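Local coordinates for protein cytochrome P450 (CYP102L1) (PDB 6N6Q) that binds haem (iron protoporphyrin IX) and, as a phage-encoded member of the cytochrome P450 family, probably acts as a haem-dependent monooxygenase, at residues W140-P153 with L458-R470. Residues are numbered along the deposited sequence; the frame is centred on the assembly and turned at random.
Sequences WNTRAQNNSWIDIP and LKPSDLQLRLRNR
Ile150 and Leu465 form an antiparallel hydrogen-bonded pair, with Ile150 N to Leu465 O at 2.8 Å and the return bond from Leu465 N to Ile150 O at 3.1 Å; Ile152 N then reaches Leu463 O, while helix 140-145 crosses strand 464-469 at 95°. The indole of Trp149 lies alongside strand 464-469, with one face under Arg466: CB of Arg466 makes a CH-pi contact 4.0 Å from the centroid of the six-membered ring, and the guanidinium, 32° from the ring plane, continues over the indole nitrogen. Asn147 OD1 lies over the other face of that guanidinium, close to it but poorly aligned for a hydrogen bond. The charge of Arg466 is met by Glu443, which also pairs with Arg468. On the buried side, Leu467 CD1 touches both Trp140 CE3 at 3.4 Å and Ile150 CD1 at 3.6 Å, where Ile150 CD1 already lies over one face of the Trp140 ring. Leu442 of strand 440-444 also packs on Leu467, and the indole N-H of Trp140 is bonded to Glu155. Further along, Ile152 crosses both Leu463 and Leu465, setting its CG1 3.7 Å from Leu465 CG, and Pro153 rests its ring on Leu463 and Lys459. At the opposite end, beside helix 140-145, the amides of Asn141 and Asn469 meet with their planes 48° apart; Asn469 ND2 donates to Asn141 OD1 over 2.8 Å, approaching from above the carbonyl plane. A Schellman motif with Asn147 as its C-prime residue ends helix 119-145 and leads the chain into strand 150-151. This short strand is one edge of a three-stranded antiparallel sheet with 464-469 in the middle and 440-444 beyond, the small C-terminal sheet of the cytochrome P450 fold, here tied to helices 119-145 and 152-169, which precede and follow the strand in the chain.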
# COMPACT_ATOMS: atom_id res chain seq x y z
N TRP A 140 -16.59 13.29 9.43
CA TRP A 140 -17.60 12.79 8.51
C TRP A 140 -19.02 12.92 9.06
O TRP A 140 -19.98 12.81 8.29
CB TRP A 140 -17.31 11.33 8.15
CG TRP A 140 -16.25 11.20 7.09
CD1 TRP A 140 -15.44 12.18 6.61
CD2 TRP A 140 -15.88 10.00 6.38
NE1 TRP A 140 -14.60 11.68 5.64
CE2 TRP A 140 -14.85 10.35 5.49
CE3 TRP A 140 -16.33 8.68 6.42
CZ2 TRP A 140 -14.26 9.41 4.64
CZ3 TRP A 140 -15.75 7.75 5.57
CH2 TRP A 140 -14.72 8.13 4.69
N ASN A 141 -19.17 13.14 10.37
CA ASN A 141 -20.49 13.43 10.92
C ASN A 141 -21.04 14.73 10.34
O ASN A 141 -22.20 14.79 9.92
CB ASN A 141 -20.42 13.52 12.45
CG ASN A 141 -20.29 12.16 13.11
OD1 ASN A 141 -20.71 11.14 12.56
ND2 ASN A 141 -19.72 12.14 14.31
N THR A 142 -20.21 15.77 10.30
CA THR A 142 -20.65 17.06 9.77
C THR A 142 -20.99 16.95 8.28
O THR A 142 -21.94 17.58 7.81
CB THR A 142 -19.57 18.11 9.99
OG1 THR A 142 -19.18 18.10 11.37
CG2 THR A 142 -20.09 19.50 9.63
N ARG A 143 -20.22 16.15 7.54
CA ARG A 143 -20.50 15.98 6.12
C ARG A 143 -21.77 15.17 5.88
O ARG A 143 -22.50 15.43 4.93
CB ARG A 143 -19.30 15.33 5.42
CG ARG A 143 -17.98 15.96 5.80
CD ARG A 143 -16.87 15.55 4.85
NE ARG A 143 -17.18 15.90 3.47
CZ ARG A 143 -16.28 15.96 2.50
NH1 ARG A 143 -15.00 15.70 2.76
NH2 ARG A 143 -16.65 16.29 1.27
N ALA A 144 -22.03 14.18 6.74
CA ALA A 144 -23.29 13.45 6.65
C ALA A 144 -24.47 14.35 7.00
O ALA A 144 -25.54 14.23 6.40
CB ALA A 144 -23.26 12.23 7.58
N GLN A 145 -24.28 15.25 7.96
CA GLN A 145 -25.34 16.18 8.34
C GLN A 145 -25.67 17.14 7.20
O GLN A 145 -26.84 17.51 7.01
CB GLN A 145 -24.92 16.95 9.59
CG GLN A 145 -25.61 18.28 9.80
CD GLN A 145 -25.00 19.07 10.94
OE1 GLN A 145 -23.96 18.69 11.49
NE2 GLN A 145 -25.65 20.17 11.32
N ASN A 146 -24.67 17.55 6.43
CA ASN A 146 -24.85 18.49 5.34
C ASN A 146 -25.14 17.81 4.01
O ASN A 146 -25.19 18.50 2.98
CB ASN A 146 -23.62 19.39 5.21
CG ASN A 146 -23.39 20.24 6.45
OD1 ASN A 146 -24.31 20.46 7.24
ND2 ASN A 146 -22.17 20.73 6.61
N ASN A 147 -25.33 16.49 4.00
CA ASN A 147 -25.71 15.75 2.80
C ASN A 147 -24.71 15.99 1.66
O ASN A 147 -25.08 16.35 0.54
CB ASN A 147 -27.14 16.12 2.37
CG ASN A 147 -27.81 15.02 1.57
OD1 ASN A 147 -27.45 14.75 0.43
ND2 ASN A 147 -28.81 14.38 2.18
N SER A 148 -23.44 15.78 1.96
CA SER A 148 -22.35 16.12 1.06
C SER A 148 -21.76 14.87 0.43
O SER A 148 -21.68 13.81 1.06
CB SER A 148 -21.25 16.90 1.79
OG SER A 148 -20.19 17.24 0.91
N TRP A 149 -21.34 15.00 -0.83
CA TRP A 149 -20.63 13.92 -1.51
C TRP A 149 -19.15 13.99 -1.17
O TRP A 149 -18.52 15.04 -1.31
CB TRP A 149 -20.84 14.01 -3.02
CG TRP A 149 -22.19 13.54 -3.45
CD1 TRP A 149 -23.28 14.31 -3.74
CD2 TRP A 149 -22.61 12.18 -3.62
NE1 TRP A 149 -24.34 13.51 -4.09
CE2 TRP A 149 -23.96 12.20 -4.03
CE3 TRP A 149 -21.97 10.94 -3.48
CZ2 TRP A 149 -24.68 11.04 -4.29
CZ3 TRP A 149 -22.69 9.79 -3.73
CH2 TRP A 149 -24.03 9.84 -4.14
N ILE A 150 -18.60 12.86 -0.73
CA ILE A 150 -17.24 12.78 -0.22
C ILE A 150 -16.36 12.10 -1.25
O ILE A 150 -16.67 11.00 -1.71
CB ILE A 150 -17.20 12.02 1.12
CG1 ILE A 150 -17.91 12.83 2.21
CG2 ILE A 150 -15.77 11.70 1.51
CD1 ILE A 150 -17.93 12.15 3.56
N ASP A 151 -15.26 12.77 -1.62
CA ASP A 151 -14.24 12.13 -2.43
C ASP A 151 -13.49 11.12 -1.57
O ASP A 151 -12.69 11.50 -0.70
CB ASP A 151 -13.29 13.17 -3.02
CG ASP A 151 -12.32 12.58 -4.02
OD1 ASP A 151 -11.09 12.72 -3.83
OD2 ASP A 151 -12.78 11.95 -5.00
N ILE A 152 -13.75 9.83 -1.79
CA ILE A 152 -13.33 8.77 -0.88
C ILE A 152 -11.82 8.54 -0.92
O ILE A 152 -11.20 8.47 0.15
CB ILE A 152 -14.10 7.47 -1.17
CG1 ILE A 152 -15.60 7.70 -0.98
CG2 ILE A 152 -13.63 6.34 -0.27
CD1 ILE A 152 -15.98 8.12 0.43
N PRO A 153 -11.18 8.40 -2.09
CA PRO A 153 -9.72 8.16 -2.07
C PRO A 153 -8.92 9.26 -1.39
O PRO A 153 -7.96 8.96 -0.67
CB PRO A 153 -9.37 8.03 -3.56
CG PRO A 153 -10.63 7.61 -4.21
CD PRO A 153 -11.70 8.35 -3.47
N LEU A 458 -2.90 1.12 -7.53
CA LEU A 458 -4.23 1.12 -8.14
C LEU A 458 -5.19 1.91 -7.26
O LEU A 458 -5.20 1.74 -6.04
CB LEU A 458 -4.74 -0.31 -8.33
CG LEU A 458 -4.51 -0.95 -9.70
CD1 LEU A 458 -3.08 -0.74 -10.18
CD2 LEU A 458 -4.86 -2.43 -9.67
N LYS A 459 -5.98 2.78 -7.88
CA LYS A 459 -6.87 3.67 -7.15
C LYS A 459 -8.20 3.80 -7.87
O LYS A 459 -8.23 3.89 -9.10
CB LYS A 459 -6.24 5.06 -6.98
CG LYS A 459 -6.97 5.97 -6.01
CD LYS A 459 -6.38 7.37 -6.00
CE LYS A 459 -6.72 8.10 -7.29
NZ LYS A 459 -8.19 8.19 -7.49
N PRO A 460 -9.31 3.80 -7.13
CA PRO A 460 -10.61 4.09 -7.75
C PRO A 460 -10.70 5.56 -8.11
O PRO A 460 -10.52 6.44 -7.26
CB PRO A 460 -11.62 3.71 -6.66
CG PRO A 460 -10.85 2.87 -5.68
CD PRO A 460 -9.45 3.38 -5.73
N SER A 461 -10.98 5.84 -9.38
CA SER A 461 -11.06 7.20 -9.89
C SER A 461 -12.50 7.69 -9.87
O SER A 461 -13.42 6.96 -10.23
CB SER A 461 -10.49 7.30 -11.30
OG SER A 461 -11.23 6.50 -12.21
N ASP A 462 -12.69 8.95 -9.44
CA ASP A 462 -14.00 9.59 -9.38
C ASP A 462 -14.95 8.86 -8.43
O ASP A 462 -16.16 8.83 -8.64
CB ASP A 462 -14.62 9.72 -10.77
CG ASP A 462 -15.72 10.77 -10.83
OD1 ASP A 462 -15.99 11.42 -9.79
OD2 ASP A 462 -16.33 10.94 -11.91
N LEU A 463 -14.40 8.26 -7.37
CA LEU A 463 -15.20 7.53 -6.40
C LEU A 463 -15.76 8.51 -5.37
O LEU A 463 -14.99 9.12 -4.61
CB LEU A 463 -14.38 6.44 -5.72
CG LEU A 463 -15.14 5.58 -4.71
CD1 LEU A 463 -16.26 4.81 -5.39
CD2 LEU A 463 -14.19 4.62 -4.00
N GLN A 464 -17.08 8.65 -5.34
CA GLN A 464 -17.76 9.54 -4.41
C GLN A 464 -18.85 8.77 -3.69
O GLN A 464 -19.66 8.09 -4.34
CB GLN A 464 -18.35 10.76 -5.12
CG GLN A 464 -17.33 11.79 -5.56
CD GLN A 464 -17.98 12.98 -6.25
OE1 GLN A 464 -18.93 12.83 -7.02
NE2 GLN A 464 -17.47 14.18 -5.97
N LEU A 465 -18.88 8.86 -2.37
CA LEU A 465 -19.92 8.26 -1.55
C LEU A 465 -20.59 9.34 -0.71
O LEU A 465 -20.06 10.44 -0.53
CB LEU A 465 -19.36 7.16 -0.64
CG LEU A 465 -18.79 5.90 -1.29
CD1 LEU A 465 -18.28 4.94 -0.23
CD2 LEU A 465 -19.82 5.23 -2.18
N ARG A 466 -21.77 9.01 -0.20
CA ARG A 466 -22.49 9.87 0.72
C ARG A 466 -22.94 9.05 1.92
O ARG A 466 -23.26 7.87 1.79
CB ARG A 466 -23.69 10.55 0.05
CG ARG A 466 -24.30 11.67 0.87
CD ARG A 466 -25.03 12.66 -0.01
NE ARG A 466 -26.08 12.03 -0.80
CZ ARG A 466 -26.79 12.65 -1.73
NH1 ARG A 466 -26.57 13.93 -2.00
NH2 ARG A 466 -27.73 11.99 -2.41
N LEU A 467 -22.95 9.69 3.08
CA LEU A 467 -23.19 9.01 4.34
C LEU A 467 -24.36 9.64 5.08
O LEU A 467 -24.57 10.86 5.02
CB LEU A 467 -21.95 9.05 5.24
CG LEU A 467 -20.60 8.83 4.56
CD1 LEU A 467 -19.51 9.43 5.40
CD2 LEU A 467 -20.35 7.35 4.34
N ARG A 468 -25.12 8.80 5.78
CA ARG A 468 -26.07 9.24 6.79
C ARG A 468 -25.72 8.54 8.09
O ARG A 468 -25.35 7.36 8.10
CB ARG A 468 -27.51 8.92 6.40
CG ARG A 468 -27.93 9.34 5.00
CD ARG A 468 -27.73 10.83 4.76
NE ARG A 468 -28.59 11.31 3.68
CZ ARG A 468 -28.38 11.08 2.39
NH1 ARG A 468 -27.34 10.36 1.99
NH2 ARG A 468 -29.22 11.56 1.48
N ASN A 469 -25.82 9.28 9.20
CA ASN A 469 -25.61 8.67 10.51
C ASN A 469 -26.68 7.62 10.77
O ASN A 469 -27.87 7.87 10.55
CB ASN A 469 -25.62 9.74 11.60
CG ASN A 469 -24.46 10.71 11.47
OD1 ASN A 469 -24.60 11.78 10.88
ND2 ASN A 469 -23.31 10.34 12.02
N ARG A 470 -26.26 6.44 11.22
CA ARG A 470 -27.17 5.31 11.32
C ARG A 470 -28.24 5.49 12.39
O ARG A 470 -29.25 4.78 12.35
CB ARG A 470 -26.39 4.02 11.58
CG ARG A 470 -25.37 3.71 10.49
CD ARG A 470 -25.49 2.28 9.98
NE ARG A 470 -25.03 1.30 10.96
CZ ARG A 470 -25.82 0.49 11.65
NH1 ARG A 470 -27.14 0.53 11.47
NH2 ARG A 470 -25.31 -0.37 12.52